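Local atomic coordinates of peptidoglycan-recognition protein SA (Drosophila melanogaster, PDB entry 1SXR), a protein that binds peptidoglycan of Gram-positive bacteria as a secreted pattern-recognition receptor and thereby activates the Toll pathway of innate immunity. Residues 126-131 with 168-173; 130-135 with 145-150. All blocks are in the same frame, centred on the assembly; numbering follows the deposited sequence. Where two conformers were deposited one is given.

Contact 1. Residues 126-131 with 168-173; sequences QAAKDL and QEWPHW
Trp170 and Lys129 carry most of this contact, the aliphatic chain of the lysine running across one face of the indole, with Ala128 adding a smaller touch at the ring's edge. The lysine belongs to helix 122-137, the tryptophan to the loop that follows helix 161-167. CE of Lys129 stands over the five-membered ring of Trp170, 3.9 Å from its centroid and 26° off the ring normal, a CH-pi contact displaced toward the rim; its nearest ring atom is Trp170 CE2, at 3.6 Å. Further back, Lys129 CG approaches Trp170 CH2 at 4.0 Å. The chain is extended beyond CG and therefore spans the indole from the six-membered ring to the pyrrole end. With CG anti to the carbonyl carbon (chi1 -63°), Lys129 leaves the helix on a course that brings its end nearer the loop than its first bond would suggest. Ala128 CB meets Trp170 CH2 at 4.0 Å, close to the ring plane. NE1 of the indole is hydrogen-bonded to OE2 of Glu166, just ahead of the loop, while Leu147 of strand 145-149 also packs on the ring. A leucine in place of Trp170 would probably leave the Lys129 methylenes without a flat surface to lie on and the Glu166 carboxylate without its indole donor. Across the two segments the chemistry is probably mainly dispersive, with some electrostatic help from the polarised CE beside the ammonium group: the exposed lysine covers a buried aromatic with its hydrocarbon portion, and the polar need of that aromatic is met within its own part of the chain.

Contact 2. Residues 130-135 with 145-150; sequences DLLACG and YALIAG
Helix 122-137 and strand 145-149 keep their backbones well apart here, the nearest CA atoms, those of Leu132 and Tyr145, being 9.4 Å from each other, so side chains alone bridge the gap. Leu132 reaches from the helix toward both Tyr145 and Leu147, alternate residues of the strand whose side chains face it. It crosses the tyrosine side chain at about a right angle. The phenol end does the touching: Tyr145 OH lies 3.4 Å from Leu132 CB and 3.6 Å from Leu132 CD1, a close approach of the oxygen to the leucine's carbons. The ring carbon behind it, Tyr145 CZ, is 4.1 Å from Leu132 CB, which meets the ring obliquely. Tyr145 has its CG between the backbone N and the carbonyl carbon (chi1 70°), and from there the ring extends to the helix, while on another side it stacks with the imidazole of His172. Farther along the strand, one methyl meets another, Leu132 CD1 and Leu147 CD1 being 4.2 Å apart. Val38 of the neighbouring strand 35-42 touches Leu132, Tyr145 and Leu147 alike, and Ile109 of strand 106-111 also packs on Leu132; the leucine is thus embedded in an apolar layer spread over three adjacent strands. On the same helix, Cys134 is joined by a disulfide to Cys11, the first residue of the modelled chain. A helix laid on one face of a mixed sheet, its leucine wedged among side chains of the edge strand and its neighbours, is the alpha/beta layering of the N-acetylmuramoyl-L-alanine amidase 2 fold to which the PGRP domain belongs.

From the N terminus, the chain forms the other five strands of the sheet, 35-42 and 106-111 among them, before it enters helix 122-137, from which both contacts start, sharing Asp130 and Leu131. Contact 2 closes the shorter loop, the chain leaving the helix, passing strand 141-142 and returning as edge strand 145-149. Contact 1 closes a longer one that also takes in helix 161-167, so contact 2 nests inside it. The two far segments are themselves joined: His172 ND1 is 2.8 Å from Tyr145 O and His172 O 2.9 Å from Leu147 N, both probable hydrogen bonds. Helix, edge strand and C-terminal loop are thereby tied together on one flank of the sheet.

Contact 1. Residues 126-131 with 168-173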
loop_
_atom_site.group_PDB
_atom_site.type_symbol
_atom_site.label_atom_id
_atom_site.label_comp_id
_atom_site.label_asym_id
_atom_site.label_seq_id
_atom_site.Cartn_x
_atom_site.Cartn_y
_atom_site.Cartn_z
ATOM N N GLN A 126 2.095 13.332 3.060
ATOM C CA GLN A 126 1.132 13.743 4.076
ATOM C C GLN A 126 -0.128 12.878 4.002
ATOM O O GLN A 126 -0.728 12.539 5.035
ATOM C CB GLN A 126 0.790 15.230 3.937
ATOM C CG GLN A 126 -0.090 15.749 5.057
ATOM C CD GLN A 126 0.597 15.679 6.414
ATOM O OE1 GLN A 126 1.715 16.172 6.578
ATOM N NE2 GLN A 126 -0.080 15.083 7.394
ATOM N N ALA A 127 -0.517 12.498 2.790
ATOM C CA ALA A 127 -1.685 11.622 2.621
ATOM C C ALA A 127 -1.482 10.263 3.296
ATOM O O ALA A 127 -2.404 9.717 3.893
ATOM C CB ALA A 127 -2.047 11.449 1.124
ATOM N N ALA A 128 -0.280 9.712 3.188
ATOM C CA ALA A 128 0.025 8.442 3.860
ATOM C C ALA A 128 -0.061 8.596 5.361
ATOM O O ALA A 128 -0.653 7.742 6.042
ATOM C CB ALA A 128 1.419 7.954 3.463
ATOM N N LYS A 129 0.538 9.671 5.891
ATOM C CA LYS A 129 0.450 9.936 7.346
ATOM C C LYS A 129 -0.993 10.073 7.778
ATOM O O LYS A 129 -1.383 9.528 8.811
ATOM C CB LYS A 129 1.262 11.180 7.724
ATOM C CG LYS A 129 2.749 11.001 7.438
ATOM C CD LYS A 129 3.552 12.207 7.873
ATOM C CE LYS A 129 5.039 11.998 7.610
ATOM N NZ LYS A 129 5.767 13.304 7.482
ATOM N N ASP A 130 -1.783 10.807 7.003
ATOM C CA ASP A 130 -3.210 10.972 7.319
ATOM C C ASP A 130 -3.952 9.648 7.246
ATOM O O ASP A 130 -4.829 9.386 8.058
ATOM C CB ASP A 130 -3.891 11.952 6.377
ATOM C CG ASP A 130 -3.363 13.365 6.513
ATOM O OD1 ASP A 130 -2.597 13.642 7.466
ATOM O OD2 ASP A 130 -3.663 14.254 5.693
ATOM N N LEU A 131 -3.610 8.819 6.261
ATOM C CA LEU A 131 -4.257 7.503 6.125
ATOM C C LEU A 131 -3.995 6.581 7.343
ATOM O O LEU A 131 -4.895 5.868 7.819
ATOM C CB LEU A 131 -3.827 6.824 4.800
ATOM C CG LEU A 131 -4.471 5.463 4.474
ATOM C CD1 LEU A 131 -5.981 5.570 4.242
ATOM C CD2 LEU A 131 -3.779 4.867 3.245
ATOM N N GLN A 168 11.969 5.483 7.686
ATOM C CA GLN A 168 12.711 5.132 8.906
ATOM C C GLN A 168 12.623 6.222 9.971
ATOM O O GLN A 168 12.821 5.959 11.157
ATOM C CB GLN A 168 14.172 4.879 8.592
ATOM C CG GLN A 168 14.449 3.595 7.886
ATOM C CD GLN A 168 15.907 3.481 7.516
ATOM O OE1 GLN A 168 16.775 3.740 8.343
ATOM N NE2 GLN A 168 16.186 3.102 6.277
ATOM N N GLU A 169 12.321 7.440 9.551
ATOM C CA GLU A 169 12.213 8.545 10.499
ATOM C C GLU A 169 10.788 8.748 11.004
ATOM O O GLU A 169 10.528 9.652 11.810
ATOM C CB GLU A 169 12.739 9.830 9.868
ATOM C CG GLU A 169 14.127 9.672 9.262
ATOM C CD GLU A 169 15.180 9.356 10.306
ATOM O OE1 GLU A 169 15.035 9.833 11.453
ATOM O OE2 GLU A 169 16.146 8.626 9.986
ATOM N N TRP A 170 9.848 7.924 10.552
ATOM C CA TRP A 170 8.471 8.113 10.976
ATOM C C TRP A 170 8.228 7.394 12.280
ATOM O O TRP A 170 8.862 6.379 12.562
ATOM C CB TRP A 170 7.503 7.548 9.941
ATOM C CG TRP A 170 7.420 8.314 8.683
ATOM C CD1 TRP A 170 8.274 9.293 8.242
ATOM C CD2 TRP A 170 6.447 8.137 7.650
ATOM N NE1 TRP A 170 7.874 9.738 7.005
ATOM C CE2 TRP A 170 6.757 9.044 6.616
ATOM C CE3 TRP A 170 5.333 7.299 7.496
ATOM C CZ2 TRP A 170 5.992 9.145 5.451
ATOM C CZ3 TRP A 170 4.583 7.390 6.329
ATOM C CH2 TRP A 170 4.913 8.311 5.326
ATOM N N PRO A 171 7.268 7.886 13.053
ATOM C CA PRO A 171 6.867 7.173 14.249
ATOM C C PRO A 171 6.322 5.828 13.806
ATOM O O PRO A 171 5.755 5.710 12.713
ATOM C CB PRO A 171 5.739 8.034 14.835
ATOM C CG PRO A 171 5.851 9.375 14.157
ATOM C CD PRO A 171 6.477 9.110 12.821
ATOM N N HIS A 172 6.513 4.827 14.640
ATOM C CA HIS A 172 6.011 3.480 14.356
ATOM C C HIS A 172 6.974 2.650 13.537
ATOM O O HIS A 172 6.795 1.438 13.466
ATOM C CB HIS A 172 4.615 3.480 13.682
ATOM C CG HIS A 172 3.512 4.012 14.546
ATOM N ND1 HIS A 172 2.747 3.205 15.361
ATOM C CD2 HIS A 172 3.041 5.271 14.712
ATOM C CE1 HIS A 172 1.848 3.945 15.993
ATOM N NE2 HIS A 172 2.007 5.204 15.617
ATOM N N TRP A 173 7.991 3.253 12.922
ATOM C CA TRP A 173 8.949 2.424 12.188
ATOM C C TRP A 173 9.594 1.363 13.080
ATOM O O TRP A 173 10.071 1.668 14.187
ATOM C CB TRP A 173 10.033 3.243 11.461
ATOM C CG TRP A 173 10.936 2.341 10.654
ATOM C CD1 TRP A 173 10.576 1.591 9.562
ATOM C CD2 TRP A 173 12.316 2.059 10.889
ATOM N NE1 TRP A 173 11.652 0.874 9.098
ATOM C CE2 TRP A 173 12.738 1.142 9.887
ATOM C CE3 TRP A 173 13.248 2.483 11.845
ATOM C CZ2 TRP A 173 14.042 0.642 9.818
ATOM C CZ3 TRP A 173 14.553 2.000 11.765
ATOM C CH2 TRP A 173 14.937 1.093 10.762
#

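Contact 2. Residues 130-135 with 145-150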
loop_
_atom_site.group_PDB
_atom_site.type_symbol
_atom_site.label_atom_id
_atom_site.label_comp_id
_atom_site.label_asym_id
_atom_site.label_seq_id
_atom_site.Cartn_x
_atom_site.Cartn_y
_atom_site.Cartn_z
ATOM N N ASP A 130 -1.783 10.807 7.003
ATOM C CA ASP A 130 -3.210 10.972 7.319
ATOM C C ASP A 130 -3.952 9.648 7.246
ATOM O O ASP A 130 -4.829 9.386 8.058
ATOM C CB ASP A 130 -3.891 11.952 6.377
ATOM C CG ASP A 130 -3.363 13.365 6.513
ATOM O OD1 ASP A 130 -2.597 13.642 7.466
ATOM O OD2 ASP A 130 -3.663 14.254 5.693
ATOM N N LEU A 131 -3.610 8.819 6.261
ATOM C CA LEU A 131 -4.257 7.503 6.125
ATOM C C LEU A 131 -3.995 6.581 7.343
ATOM O O LEU A 131 -4.895 5.868 7.819
ATOM C CB LEU A 131 -3.827 6.824 4.800
ATOM C CG LEU A 131 -4.471 5.463 4.474
ATOM C CD1 LEU A 131 -5.981 5.570 4.242
ATOM C CD2 LEU A 131 -3.779 4.867 3.245
ATOM N N LEU A 132 -2.750 6.581 7.813
ATOM C CA LEU A 132 -2.362 5.776 8.957
ATOM C C LEU A 132 -3.091 6.250 10.196
ATOM O O LEU A 132 -3.611 5.439 10.958
ATOM C CB LEU A 132 -0.862 5.859 9.172
ATOM C CG LEU A 132 -0.106 5.226 8.006
ATOM C CD1 LEU A 132 1.386 5.452 8.141
ATOM C CD2 LEU A 132 -0.434 3.768 7.883
ATOM N N ALA A 133 -3.166 7.565 10.380
ATOM C CA ALA A 133 -3.776 8.059 11.612
ATOM C C ALA A 133 -5.260 7.767 11.590
ATOM O O ALA A 133 -5.855 7.461 12.615
ATOM C CB ALA A 133 -3.540 9.551 11.755
ATOM N N CYS A 134 -5.868 7.892 10.413
ATOM C CA CYS A 134 -7.265 7.577 10.239
ATOM C C CYS A 134 -7.541 6.092 10.489
ATOM O O CYS A 134 -8.528 5.732 11.148
ATOM C CB CYS A 134 -7.692 7.992 8.828
ATOM S SG CYS A 134 -9.472 7.839 8.576
ATOM N N GLY A 135 -6.663 5.228 9.990
ATOM C CA GLY A 135 -6.806 3.796 10.240
ATOM C C GLY A 135 -6.800 3.464 11.715
ATOM O O GLY A 135 -7.569 2.609 12.179
ATOM N N TYR A 145 0.679 0.038 16.017
ATOM C CA TYR A 145 1.072 -0.695 14.812
ATOM C C TYR A 145 2.543 -0.502 14.494
ATOM O O TYR A 145 3.130 0.534 14.831
ATOM C CB TYR A 145 0.221 -0.277 13.602
ATOM C CG TYR A 145 0.487 1.111 13.099
ATOM C CD1 TYR A 145 1.481 1.349 12.158
ATOM C CD2 TYR A 145 -0.239 2.195 13.570
ATOM C CE1 TYR A 145 1.733 2.629 11.689
ATOM C CE2 TYR A 145 0.002 3.473 13.105
ATOM C CZ TYR A 145 0.993 3.692 12.179
ATOM O OH TYR A 145 1.239 4.980 11.743
ATOM N N ALA A 146 3.129 -1.506 13.842
ATOM C CA ALA A 146 4.509 -1.422 13.340
ATOM C C ALA A 146 4.495 -1.028 11.862
ATOM O O ALA A 146 3.728 -1.600 11.089
ATOM C CB ALA A 146 5.215 -2.740 13.500
ATOM N N LEU A 147 5.341 -0.069 11.505
ATOM C CA LEU A 147 5.528 0.374 10.118
ATOM C C LEU A 147 6.817 -0.227 9.578
ATOM O O LEU A 147 7.892 -0.067 10.175
ATOM C CB LEU A 147 5.616 1.907 10.073
ATOM C CG LEU A 147 5.797 2.529 8.680
ATOM C CD1 LEU A 147 4.445 2.510 7.991
ATOM C CD2 LEU A 147 6.330 3.957 8.760
ATOM N N ILE A 148 6.742 -0.907 8.443
ATOM C CA ILE A 148 7.959 -1.442 7.829
ATOM C C ILE A 148 7.961 -1.225 6.321
ATOM O O ILE A 148 6.917 -1.008 5.720
ATOM C CB ILE A 148 8.127 -2.956 8.095
ATOM C CG1 ILE A 148 6.911 -3.738 7.578
ATOM C CG2 ILE A 148 8.252 -3.240 9.592
ATOM C CD1 ILE A 148 7.117 -5.252 7.673
ATOM N N ALA A 149 9.165 -1.266 5.755
ATOM C CA ALA A 149 9.371 -1.307 4.304
ATOM C C ALA A 149 9.329 -2.739 3.774
ATOM O O ALA A 149 9.802 -3.680 4.410
ATOM C CB ALA A 149 10.724 -0.679 3.949
ATOM N N GLY A 150 8.800 -2.905 2.569
ATOM C CA GLY A 150 8.803 -4.226 1.956
ATOM C C GLY A 150 10.160 -4.904 1.988
ATOM O O GLY A 150 10.258 -6.100 2.238
#